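Local coordinates for protein of Unknown Function (DUF1696) with Pleckstrin-homology Domains (Shewanella loihica PV-4, PDB 3DCX) that is of unknown function but adopts the pleckstrin-homology fold of bacterial PH-domain proteins, at residues A[5-10]-A[29-34]; A[33-38]-A[47-52]; A[43-48]-A[57-62]. One frame throughout, in Å; residues are numbered along the deposited sequence.

Interaction 1 (A[5-10]-A[29-34])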
loop_
_atom_site.group_PDB
_atom_site.type_symbol
_atom_site.label_atom_id
_atom_site.label_comp_id
_atom_site.label_asym_id
_atom_site.label_seq_id
_atom_site.Cartn_x
_atom_site.Cartn_y
_atom_site.Cartn_z
ATOM N N ALA A 5 -18.028 -29.017 1.591
ATOM C CA ALA A 5 -17.796 -30.086 0.627
ATOM C C ALA A 5 -16.674 -29.669 -0.327
ATOM O O ALA A 5 -16.662 -28.535 -0.815
ATOM C CB ALA A 5 -19.066 -30.354 -0.152
ATOM N N GLU A 6 -15.737 -30.572 -0.579
ATOM C CA GLU A 6 -14.671 -30.328 -1.552
ATOM C C GLU A 6 -15.237 -30.350 -2.980
ATOM O O GLU A 6 -16.088 -31.171 -3.298
ATOM C CB GLU A 6 -13.556 -31.364 -1.389
ATOM C CG GLU A 6 -12.165 -30.842 -1.741
ATOM C CD GLU A 6 -11.048 -31.863 -1.467
ATOM O OE1 GLU A 6 -11.136 -32.601 -0.451
ATOM O OE2 GLU A 6 -10.085 -31.932 -2.279
ATOM N N VAL A 7 -14.768 -29.433 -3.823
ATOM C CA VAL A 7 -15.250 -29.302 -5.200
ATOM C C VAL A 7 -14.236 -29.876 -6.181
ATOM O O VAL A 7 -13.034 -29.672 -6.038
ATOM C CB VAL A 7 -15.532 -27.833 -5.557
ATOM C CG1 VAL A 7 -15.981 -27.707 -7.005
ATOM C CG2 VAL A 7 -16.588 -27.250 -4.621
ATOM N N ASN A 8 -14.721 -30.611 -7.173
ATOM C CA ASN A 8 -13.859 -31.167 -8.186
ATOM C C ASN A 8 -13.170 -30.068 -8.984
ATOM O O ASN A 8 -13.848 -29.272 -9.635
ATOM C CB ASN A 8 -14.664 -32.041 -9.140
ATOM C CG ASN A 8 -13.807 -32.654 -10.221
ATOM O OD1 ASN A 8 -13.452 -31.995 -11.173
ATOM N ND2 ASN A 8 -13.475 -33.931 -10.068
ATOM N N LEU A 9 -11.843 -30.059 -8.959
ATOM C CA LEU A 9 -11.061 -28.973 -9.536
ATOM C C LEU A 9 -10.947 -29.056 -11.052
ATOM O O LEU A 9 -10.670 -28.059 -11.682
ATOM C CB LEU A 9 -9.658 -28.937 -8.927
ATOM C CG LEU A 9 -9.513 -28.612 -7.436
ATOM C CD1 LEU A 9 -8.027 -28.487 -7.079
ATOM C CD2 LEU A 9 -10.293 -27.345 -7.056
ATOM N N ASP A 10 -11.163 -30.227 -11.641
ATOM C CA ASP A 10 -11.155 -30.355 -13.092
ATOM C C ASP A 10 -12.376 -29.690 -13.706
ATOM O O ASP A 10 -12.253 -28.929 -14.650
ATOM C CB ASP A 10 -11.102 -31.821 -13.512
ATOM C CG ASP A 10 -9.853 -32.511 -13.042
ATOM O OD1 ASP A 10 -8.752 -32.019 -13.359
ATOM O OD2 ASP A 10 -9.979 -33.537 -12.343
ATOM N N ALA A 29 -10.699 -26.068 -3.502
ATOM C CA ALA A 29 -11.964 -25.404 -3.461
ATOM C C ALA A 29 -13.001 -26.099 -2.606
ATOM O O ALA A 29 -13.140 -27.311 -2.643
ATOM C CB ALA A 29 -12.505 -25.181 -4.877
ATOM N N TYR A 30 -13.750 -25.283 -1.861
ATOM C CA TYR A 30 -14.799 -25.789 -0.993
ATOM C C TYR A 30 -16.139 -25.122 -1.317
ATOM O O TYR A 30 -16.215 -23.934 -1.624
ATOM C CB TYR A 30 -14.441 -25.565 0.476
ATOM C CG TYR A 30 -13.217 -26.321 0.926
ATOM C CD1 TYR A 30 -13.282 -27.690 1.185
ATOM C CD2 TYR A 30 -11.987 -25.683 1.077
ATOM C CE1 TYR A 30 -12.145 -28.409 1.588
ATOM C CE2 TYR A 30 -10.841 -26.404 1.501
ATOM C CZ TYR A 30 -10.933 -27.754 1.740
ATOM O OH TYR A 30 -9.823 -28.482 2.139
ATOM N N ARG A 31 -17.200 -25.906 -1.223
ATOM C CA ARG A 31 -18.546 -25.377 -1.276
ATOM C C ARG A 31 -19.238 -25.414 0.097
ATOM O O ARG A 31 -19.120 -26.364 0.873
ATOM C CB ARG A 31 -19.365 -26.148 -2.300
ATOM C CG ARG A 31 -20.652 -25.434 -2.700
ATOM C CD ARG A 31 -21.683 -26.402 -3.225
ATOM N NE ARG A 31 -21.562 -26.654 -4.650
ATOM C CZ ARG A 31 -20.871 -27.650 -5.190
ATOM N NH1 ARG A 31 -20.198 -28.511 -4.428
ATOM N NH2 ARG A 31 -20.852 -27.774 -6.509
ATOM N N VAL A 32 -19.957 -24.356 0.404
ATOM C CA VAL A 32 -20.846 -24.363 1.558
ATOM C C VAL A 32 -22.217 -23.976 1.009
ATOM O O VAL A 32 -22.454 -22.816 0.676
ATOM C CB VAL A 32 -20.365 -23.423 2.706
ATOM C CG1 VAL A 32 -21.396 -23.397 3.846
ATOM C CG2 VAL A 32 -19.028 -23.896 3.239
ATOM N N ILE A 33 -23.085 -24.979 0.869
ATOM C CA ILE A 33 -24.415 -24.824 0.257
ATOM C C ILE A 33 -24.275 -24.320 -1.194
ATOM O O ILE A 33 -23.889 -25.085 -2.067
ATOM C CB ILE A 33 -25.393 -23.966 1.125
ATOM C CG1 ILE A 33 -25.472 -24.507 2.564
ATOM C CG2 ILE A 33 -26.797 -24.013 0.529
ATOM C CD1 ILE A 33 -25.938 -23.472 3.604
ATOM N N ARG A 34 -24.563 -23.051 -1.466
ATOM C CA ARG A 34 -24.406 -22.508 -2.827
ATOM C C ARG A 34 -23.113 -21.698 -3.032
ATOM O O ARG A 34 -22.738 -21.399 -4.163
ATOM C CB ARG A 34 -25.556 -21.574 -3.168
ATOM C CG ARG A 34 -26.916 -22.138 -2.996
ATOM C CD ARG A 34 -27.956 -21.153 -3.536
ATOM N NE ARG A 34 -27.932 -19.839 -2.869
ATOM C CZ ARG A 34 -29.007 -19.055 -2.741
ATOM N NH1 ARG A 34 -30.177 -19.430 -3.248
ATOM N NH2 ARG A 34 -28.919 -17.891 -2.116
HETATM O O HOH W 1 -10.769 -29.057 -4.143
#
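V7 and A29 meet where the chain leaves the short strand 5-6: V7 N donates to A29 O over 2.9 Å, from above the carbonyl plane, and V7 CB lies 4.1 Å from A29 CB. L9 reaches the same methyl from further along, its CD2 3.8 Å from A29 CB. A small residue suits this buried place, because L12 of helix 9-16 also packs on A29. The branches of V7 divide the work. With CG1 anti to the backbone N (chi1 178°), V7 CG2 stands beside that N and is brought to R31, 3.8 Å from R31 CB. V7 CG2 also comes near R31 NH1; the two side chains cross at about a right angle. On the other face, E6 offers its methylene to Y30, E6 CG lying 4.1 Å from Y30 CE1, so the aliphatic part of a charged residue meets the ring.

The backbone sets this alternation. A5 and R31 form a hydrogen-bonded antiparallel pair, R31 N giving a short bond of 2.7 Å to A5 O and A5 N answering to R31 O. E6 and Y30 follow as a non-hydrogen-bonded pair. Past the end of strand 5-6 a water bridges the two segments: it accepts from A29 N (3.1 Å) and can donate to V7 O, though other acceptors compete for its protons. Further out, the tyrosine hydroxyl is hydrogen-bonded to D104 N. N8, at the N-cap position, turns the chain into helix 9-16 with its OD1 bonded to E11 N. The arrangement is that of a short edge strand closing one side of the antiparallel sheet of a PH-like domain.

Interaction 2 (A[33-38]-A[47-52])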
loop_
_atom_site.group_PDB
_atom_site.type_symbol
_atom_site.label_atom_id
_atom_site.label_comp_id
_atom_site.label_asym_id
_atom_site.label_seq_id
_atom_site.Cartn_x
_atom_site.Cartn_y
_atom_site.Cartn_z
ATOM N N ILE A 33 -23.085 -24.979 0.869
ATOM C CA ILE A 33 -24.415 -24.824 0.257
ATOM C C ILE A 33 -24.275 -24.320 -1.194
ATOM O O ILE A 33 -23.889 -25.085 -2.067
ATOM C CB ILE A 33 -25.393 -23.966 1.125
ATOM C CG1 ILE A 33 -25.472 -24.507 2.564
ATOM C CG2 ILE A 33 -26.797 -24.013 0.529
ATOM C CD1 ILE A 33 -25.938 -23.472 3.604
ATOM N N ARG A 34 -24.563 -23.051 -1.466
ATOM C CA ARG A 34 -24.406 -22.508 -2.827
ATOM C C ARG A 34 -23.113 -21.698 -3.032
ATOM O O ARG A 34 -22.738 -21.399 -4.163
ATOM C CB ARG A 34 -25.556 -21.574 -3.168
ATOM C CG ARG A 34 -26.916 -22.138 -2.996
ATOM C CD ARG A 34 -27.956 -21.153 -3.536
ATOM N NE ARG A 34 -27.932 -19.839 -2.869
ATOM C CZ ARG A 34 -29.007 -19.055 -2.741
ATOM N NH1 ARG A 34 -30.177 -19.430 -3.248
ATOM N NH2 ARG A 34 -28.919 -17.891 -2.116
ATOM N N ASP A 35 -22.471 -21.316 -1.942
ATOM C CA ASP A 35 -21.309 -20.446 -1.974
ATOM C C ASP A 35 -20.039 -21.285 -2.096
ATOM O O ASP A 35 -20.019 -22.455 -1.727
ATOM C CB ASP A 35 -21.269 -19.589 -0.706
ATOM C CG ASP A 35 -22.475 -18.666 -0.575
ATOM O OD1 ASP A 35 -23.156 -18.408 -1.597
ATOM O OD2 ASP A 35 -22.751 -18.195 0.557
HETATM N N MSE A 36 -18.992 -20.677 -2.639
HETATM C CA MSE A 36 -17.720 -21.332 -2.841
HETATM C C MSE A 36 -16.560 -20.465 -2.419
HETATM O O MSE A 36 -16.584 -19.237 -2.549
HETATM C CB MSE A 36 -17.540 -21.696 -4.299
HETATM C CG MSE A 36 -17.771 -23.118 -4.598
HETATM SE SE MSE A 36 -17.242 -23.462 -6.415
HETATM C CE MSE A 36 -18.791 -24.361 -6.858
ATOM N N PHE A 37 -15.548 -21.137 -1.889
ATOM C CA PHE A 37 -14.300 -20.529 -1.496
ATOM C C PHE A 37 -13.197 -21.228 -2.305
ATOM O O PHE A 37 -12.936 -22.425 -2.119
ATOM C CB PHE A 37 -14.130 -20.759 -0.007
ATOM C CG PHE A 37 -13.194 -19.817 0.650
ATOM C CD1 PHE A 37 -11.843 -19.995 0.563
ATOM C CD2 PHE A 37 -13.671 -18.736 1.359
ATOM C CE1 PHE A 37 -10.963 -19.114 1.190
ATOM C CE2 PHE A 37 -12.792 -17.853 1.985
ATOM C CZ PHE A 37 -11.435 -18.066 1.905
ATOM N N VAL A 38 -12.585 -20.498 -3.237
ATOM C CA VAL A 38 -11.660 -21.114 -4.183
ATOM C C VAL A 38 -10.258 -20.580 -3.937
ATOM O O VAL A 38 -10.072 -19.370 -3.820
ATOM C CB VAL A 38 -12.120 -20.864 -5.617
ATOM C CG1 VAL A 38 -11.147 -21.504 -6.643
ATOM C CG2 VAL A 38 -13.532 -21.404 -5.780
ATOM N N ILE A 47 -17.119 -16.832 -4.087
ATOM C CA ILE A 47 -18.353 -16.837 -4.878
ATOM C C ILE A 47 -19.570 -16.904 -3.962
ATOM O O ILE A 47 -19.844 -17.951 -3.362
ATOM C CB ILE A 47 -18.379 -18.028 -5.843
ATOM C CG1 ILE A 47 -17.137 -17.997 -6.751
ATOM C CG2 ILE A 47 -19.698 -18.019 -6.653
ATOM C CD1 ILE A 47 -17.014 -19.159 -7.726
ATOM N N ASP A 48 -20.277 -15.787 -3.834
ATOM C CA ASP A 48 -21.417 -15.715 -2.959
ATOM C C ASP A 48 -22.672 -15.532 -3.823
ATOM O O ASP A 48 -22.709 -14.685 -4.720
ATOM C CB ASP A 48 -21.230 -14.582 -1.932
ATOM C CG ASP A 48 -19.929 -14.729 -1.083
ATOM O OD1 ASP A 48 -19.479 -15.863 -0.790
ATOM O OD2 ASP A 48 -19.347 -13.680 -0.707
ATOM N N LYS A 49 -23.684 -16.341 -3.554
ATOM C CA LYS A 49 -24.966 -16.238 -4.253
ATOM C C LYS A 49 -26.050 -15.802 -3.259
ATOM O O LYS A 49 -26.069 -16.237 -2.100
ATOM C CB LYS A 49 -25.327 -17.555 -4.934
ATOM C CG LYS A 49 -24.223 -18.109 -5.855
ATOM C CD LYS A 49 -24.710 -19.335 -6.597
ATOM C CE LYS A 49 -23.943 -19.581 -7.874
ATOM N NZ LYS A 49 -24.677 -20.554 -8.690
ATOM N N GLN A 50 -26.931 -14.929 -3.715
ATOM C CA GLN A 50 -28.027 -14.446 -2.898
ATOM C C GLN A 50 -29.351 -14.562 -3.638
ATOM O O GLN A 50 -29.378 -14.652 -4.861
ATOM C CB GLN A 50 -27.769 -12.989 -2.511
ATOM C CG GLN A 50 -26.667 -12.819 -1.469
ATOM C CD GLN A 50 -26.332 -11.371 -1.242
ATOM O OE1 GLN A 50 -25.907 -10.662 -2.170
ATOM N NE2 GLN A 50 -26.519 -10.908 -0.001
ATOM N N GLY A 51 -30.429 -14.539 -2.869
ATOM C CA GLY A 51 -31.792 -14.561 -3.388
ATOM C C GLY A 51 -32.284 -15.983 -3.326
ATOM O O GLY A 51 -31.490 -16.887 -3.144
ATOM N N VAL A 52 -33.583 -16.190 -3.476
ATOM C CA VAL A 52 -34.160 -17.528 -3.486
ATOM C C VAL A 52 -33.563 -18.382 -4.612
ATOM O O VAL A 52 -33.217 -19.543 -4.386
ATOM C CB VAL A 52 -35.706 -17.474 -3.596
ATOM C CG1 VAL A 52 -36.332 -18.891 -3.689
ATOM C CG2 VAL A 52 -36.257 -16.729 -2.420
HETATM O O HOH W 2 -25.965 -18.722 -0.542
HETATM O O HOH W 3 -17.664 -17.611 -0.364
#
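R34 and G51 join the two segments at the open end of an antiparallel beta hairpin, strands 35-40 and 43-50 of the PH-like domain. Both terminal nitrogens of the guanidinium grip one acceptor end-on: R34 NH1 and R34 NH2 each lie 2.9 Å from G51 O. These bonds are bent, 141° at the hydrogen for NH1, as sharing a single oxygen requires. R34 NH2 adds a weak bond of 3.3 Å to K49 O. The third nitrogen, NE, donates to a water that in turn donates to K49 O and to D35 OD1, so each nitrogen of the guanidinium has a partner. Glycine fits at 51, where the backbone angles would press a CB against the carbonyl O of Q50.

D35 serves the next donor. D35 OD1 accepts from K49 N at 2.9 Å, a nearly straight bond (173°) that arrives from above the carboxylate plane. A chi1 of -62° sets CG beside the backbone N. The short aspartate side chain supplies the acceptor for K49 N where a main-chain oxygen might have done so. In the D48 conformer described, D35 OD2 lies 4.2 Å from D48 OD1, and the two like charges probably disfavour each other. D48 was modelled in two conformers, so both this distance and a water link from its OD1 to M36 O are less certain.

Deeper in the hairpin the main chain pairs conventionally. M36, present as selenomethionine, and I47 form a hydrogen-bonded pair, each N donating to the other's O. Their beta carbons meet, and L12 of helix 9-16 packs against M36. K49, a long chain extended beyond CG, runs its methylenes obliquely across R34, K49 CD lying 3.8 Å from R34 O.

Interaction 3 (A[43-48]-A[57-62])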
loop_
_atom_site.group_PDB
_atom_site.type_symbol
_atom_site.label_atom_id
_atom_site.label_comp_id
_atom_site.label_asym_id
_atom_site.label_seq_id
_atom_site.Cartn_x
_atom_site.Cartn_y
_atom_site.Cartn_z
ATOM N N ARG A 43 -4.831 -16.076 -6.071
ATOM C CA ARG A 43 -5.874 -15.378 -5.317
ATOM C C ARG A 43 -6.839 -16.341 -4.674
ATOM O O ARG A 43 -6.911 -17.505 -5.033
ATOM C CB ARG A 43 -6.682 -14.454 -6.259
ATOM C CG ARG A 43 -7.290 -15.208 -7.439
ATOM C CD ARG A 43 -8.323 -14.423 -8.268
ATOM N NE ARG A 43 -8.338 -14.983 -9.631
ATOM C CZ ARG A 43 -9.045 -14.517 -10.653
ATOM N NH1 ARG A 43 -9.882 -13.487 -10.515
ATOM N NH2 ARG A 43 -8.924 -15.096 -11.843
ATOM N N LEU A 44 -7.640 -15.819 -3.757
ATOM C CA LEU A 44 -8.878 -16.467 -3.393
ATOM C C LEU A 44 -9.964 -15.875 -4.276
ATOM O O LEU A 44 -9.949 -14.667 -4.562
ATOM C CB LEU A 44 -9.228 -16.215 -1.944
ATOM C CG LEU A 44 -8.107 -16.360 -0.917
ATOM C CD1 LEU A 44 -8.626 -15.853 0.427
ATOM C CD2 LEU A 44 -7.602 -17.786 -0.815
ATOM N N ILE A 45 -10.886 -16.729 -4.715
ATOM C CA ILE A 45 -12.132 -16.316 -5.334
ATOM C C ILE A 45 -13.270 -16.702 -4.382
ATOM O O ILE A 45 -13.441 -17.880 -4.009
ATOM C CB ILE A 45 -12.323 -16.914 -6.741
ATOM C CG1 ILE A 45 -11.099 -16.632 -7.608
ATOM C CG2 ILE A 45 -13.597 -16.299 -7.442
ATOM C CD1 ILE A 45 -11.079 -17.415 -8.952
ATOM N N LEU A 46 -14.020 -15.700 -3.936
ATOM C CA LEU A 46 -15.133 -15.945 -3.056
ATOM C C LEU A 46 -16.394 -15.742 -3.880
ATOM O O LEU A 46 -16.667 -14.641 -4.356
ATOM C CB LEU A 46 -15.102 -15.024 -1.829
ATOM C CG LEU A 46 -13.775 -14.777 -1.096
ATOM C CD1 LEU A 46 -14.079 -14.226 0.277
ATOM C CD2 LEU A 46 -12.921 -16.020 -0.994
ATOM N N ILE A 47 -17.119 -16.832 -4.087
ATOM C CA ILE A 47 -18.353 -16.837 -4.878
ATOM C C ILE A 47 -19.570 -16.904 -3.962
ATOM O O ILE A 47 -19.844 -17.951 -3.362
ATOM C CB ILE A 47 -18.379 -18.028 -5.843
ATOM C CG1 ILE A 47 -17.137 -17.997 -6.751
ATOM C CG2 ILE A 47 -19.698 -18.019 -6.653
ATOM C CD1 ILE A 47 -17.014 -19.159 -7.726
ATOM N N ASP A 48 -20.277 -15.787 -3.834
ATOM C CA ASP A 48 -21.417 -15.715 -2.959
ATOM C C ASP A 48 -22.672 -15.532 -3.823
ATOM O O ASP A 48 -22.709 -14.685 -4.720
ATOM C CB ASP A 48 -21.230 -14.582 -1.932
ATOM C CG ASP A 48 -19.929 -14.729 -1.083
ATOM O OD1 ASP A 48 -19.479 -15.863 -0.790
ATOM O OD2 ASP A 48 -19.347 -13.680 -0.707
ATOM N N VAL A 57 -25.158 -12.946 -7.934
ATOM C CA VAL A 57 -23.874 -13.638 -7.720
ATOM C C VAL A 57 -22.733 -12.642 -7.702
ATOM O O VAL A 57 -22.686 -11.772 -8.542
ATOM C CB VAL A 57 -23.593 -14.684 -8.820
ATOM C CG1 VAL A 57 -22.283 -15.429 -8.543
ATOM C CG2 VAL A 57 -24.744 -15.685 -8.930
ATOM N N SER A 58 -21.843 -12.752 -6.721
ATOM C CA SER A 58 -20.605 -12.012 -6.756
ATOM C C SER A 58 -19.382 -12.913 -6.789
ATOM O O SER A 58 -19.334 -13.961 -6.164
ATOM C CB SER A 58 -20.499 -11.027 -5.601
ATOM O OG SER A 58 -20.740 -11.670 -4.387
ATOM N N TYR A 59 -18.390 -12.487 -7.543
ATOM C CA TYR A 59 -17.076 -13.115 -7.526
ATOM C C TYR A 59 -16.104 -12.070 -6.984
ATOM O O TYR A 59 -15.809 -11.082 -7.661
ATOM C CB TYR A 59 -16.638 -13.527 -8.940
ATOM C CG TYR A 59 -17.314 -14.733 -9.574
ATOM C CD1 TYR A 59 -18.606 -15.137 -9.250
ATOM C CD2 TYR A 59 -16.645 -15.457 -10.538
ATOM C CE1 TYR A 59 -19.190 -16.250 -9.874
ATOM C CE2 TYR A 59 -17.197 -16.544 -11.148
ATOM C CZ TYR A 59 -18.466 -16.935 -10.843
ATOM O OH TYR A 59 -18.961 -18.041 -11.511
ATOM N N HIS A 60 -15.656 -12.283 -5.753
ATOM C CA HIS A 60 -14.704 -11.415 -5.100
ATOM C C HIS A 60 -13.329 -12.079 -5.173
ATOM O O HIS A 60 -13.103 -13.145 -4.584
ATOM C CB HIS A 60 -15.146 -11.176 -3.658
ATOM C CG HIS A 60 -14.331 -10.154 -2.939
ATOM N ND1 HIS A 60 -14.366 -10.013 -1.572
ATOM C CD2 HIS A 60 -13.402 -9.279 -3.383
ATOM C CE1 HIS A 60 -13.521 -9.060 -1.210
ATOM N NE2 HIS A 60 -12.921 -8.601 -2.293
ATOM N N SER A 61 -12.414 -11.449 -5.901
ATOM C CA SER A 61 -11.008 -11.898 -5.966
ATOM C C SER A 61 -10.143 -11.220 -4.914
ATOM O O SER A 61 -10.068 -9.971 -4.846
ATOM C CB SER A 61 -10.416 -11.636 -7.346
ATOM O OG SER A 61 -11.137 -12.335 -8.349
ATOM N N VAL A 62 -9.495 -12.044 -4.089
ATOM C CA VAL A 62 -8.537 -11.563 -3.114
ATOM C C VAL A 62 -7.160 -12.115 -3.449
ATOM O O VAL A 62 -6.870 -13.268 -3.104
ATOM C CB VAL A 62 -8.915 -11.921 -1.683
ATOM C CG1 VAL A 62 -7.999 -11.124 -0.719
ATOM C CG2 VAL A 62 -10.376 -11.600 -1.442
HETATM O O HOH W 4 -18.278 -12.844 -3.138
#
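L46 O is gripped from two directions. H60 N donates to L46 O at 2.9 Å along an almost perfectly straight line (178°), and a water lies 2.7 Å from L46 O, apparently donating, though it has more acceptors nearby than protons. The same water also approaches S58 OG at 3.0 Å. H60 O accepts in turn from L46 N, and similar paired bonds tie L44 to V62 and D48 to S58.

Near the start of strand 43-50, R43 reaches S61. R43 NH1 donates to S61 OG over 2.8 Å, with the oxygen in the guanidinium plane. The chain starts with CG between the backbone N and the carbonyl carbon (chi1 56°), the crowded position, and then runs extended to NE. NH2 forms a salt bridge to E24 and bonds I19 O, so this buried charge is met by an acid as well as by neutral acceptors. I45 CD1 rests against one face of the R43 guanidinium, 3.7 Å above its plane.

These strands, 43-50 and 56-63, form an antiparallel hairpin of the PH-like sheet. Strand 56-63 is outermost within the chain, yet residues S58 to S61 pair with a strand of the second subunit, which carries the sheet across the interface.

On the face shared with S61, I47 and Y59 lie side by side. I47 CG1 sits over the Y59 ring, 4.1 Å from its centroid and 13° off the normal, in a CH-pi contact offset toward the rim; the aliphatic isoleucine gives the ring an apolar surface. I47 CG2 touches Y59 CE1 as well. On the opposite face V62 CG2 lies over the centre of the H60 ring, 4.0 Å above its plane, while H60 NE2 is hydrogen-bonded to H69 of the second subunit.

How the interactions relate
The three contacts follow one another across a single antiparallel sheet in the order 5-6, 26-32, 35-40, 43-50, 56-63. Interaction 1 closes one edge, interaction 2 the middle hairpin, and interaction 3 the pair ending at the other outermost strand. Interactions 1 and 2 have centres about 11 Å apart, share I33 and R34, and meet where strands 26-32 and 35-40 are neighbours. Interactions 2 and 3 have centres about 9 Å apart and both use strand 43-50. Interactions 1 and 3 do not touch, their centres being about 13 Å apart. Strands 26-32 to 56-63 run as a meander, strand 5-6 being joined through helix 9-16; strand 56-63 also pairs with the second subunit.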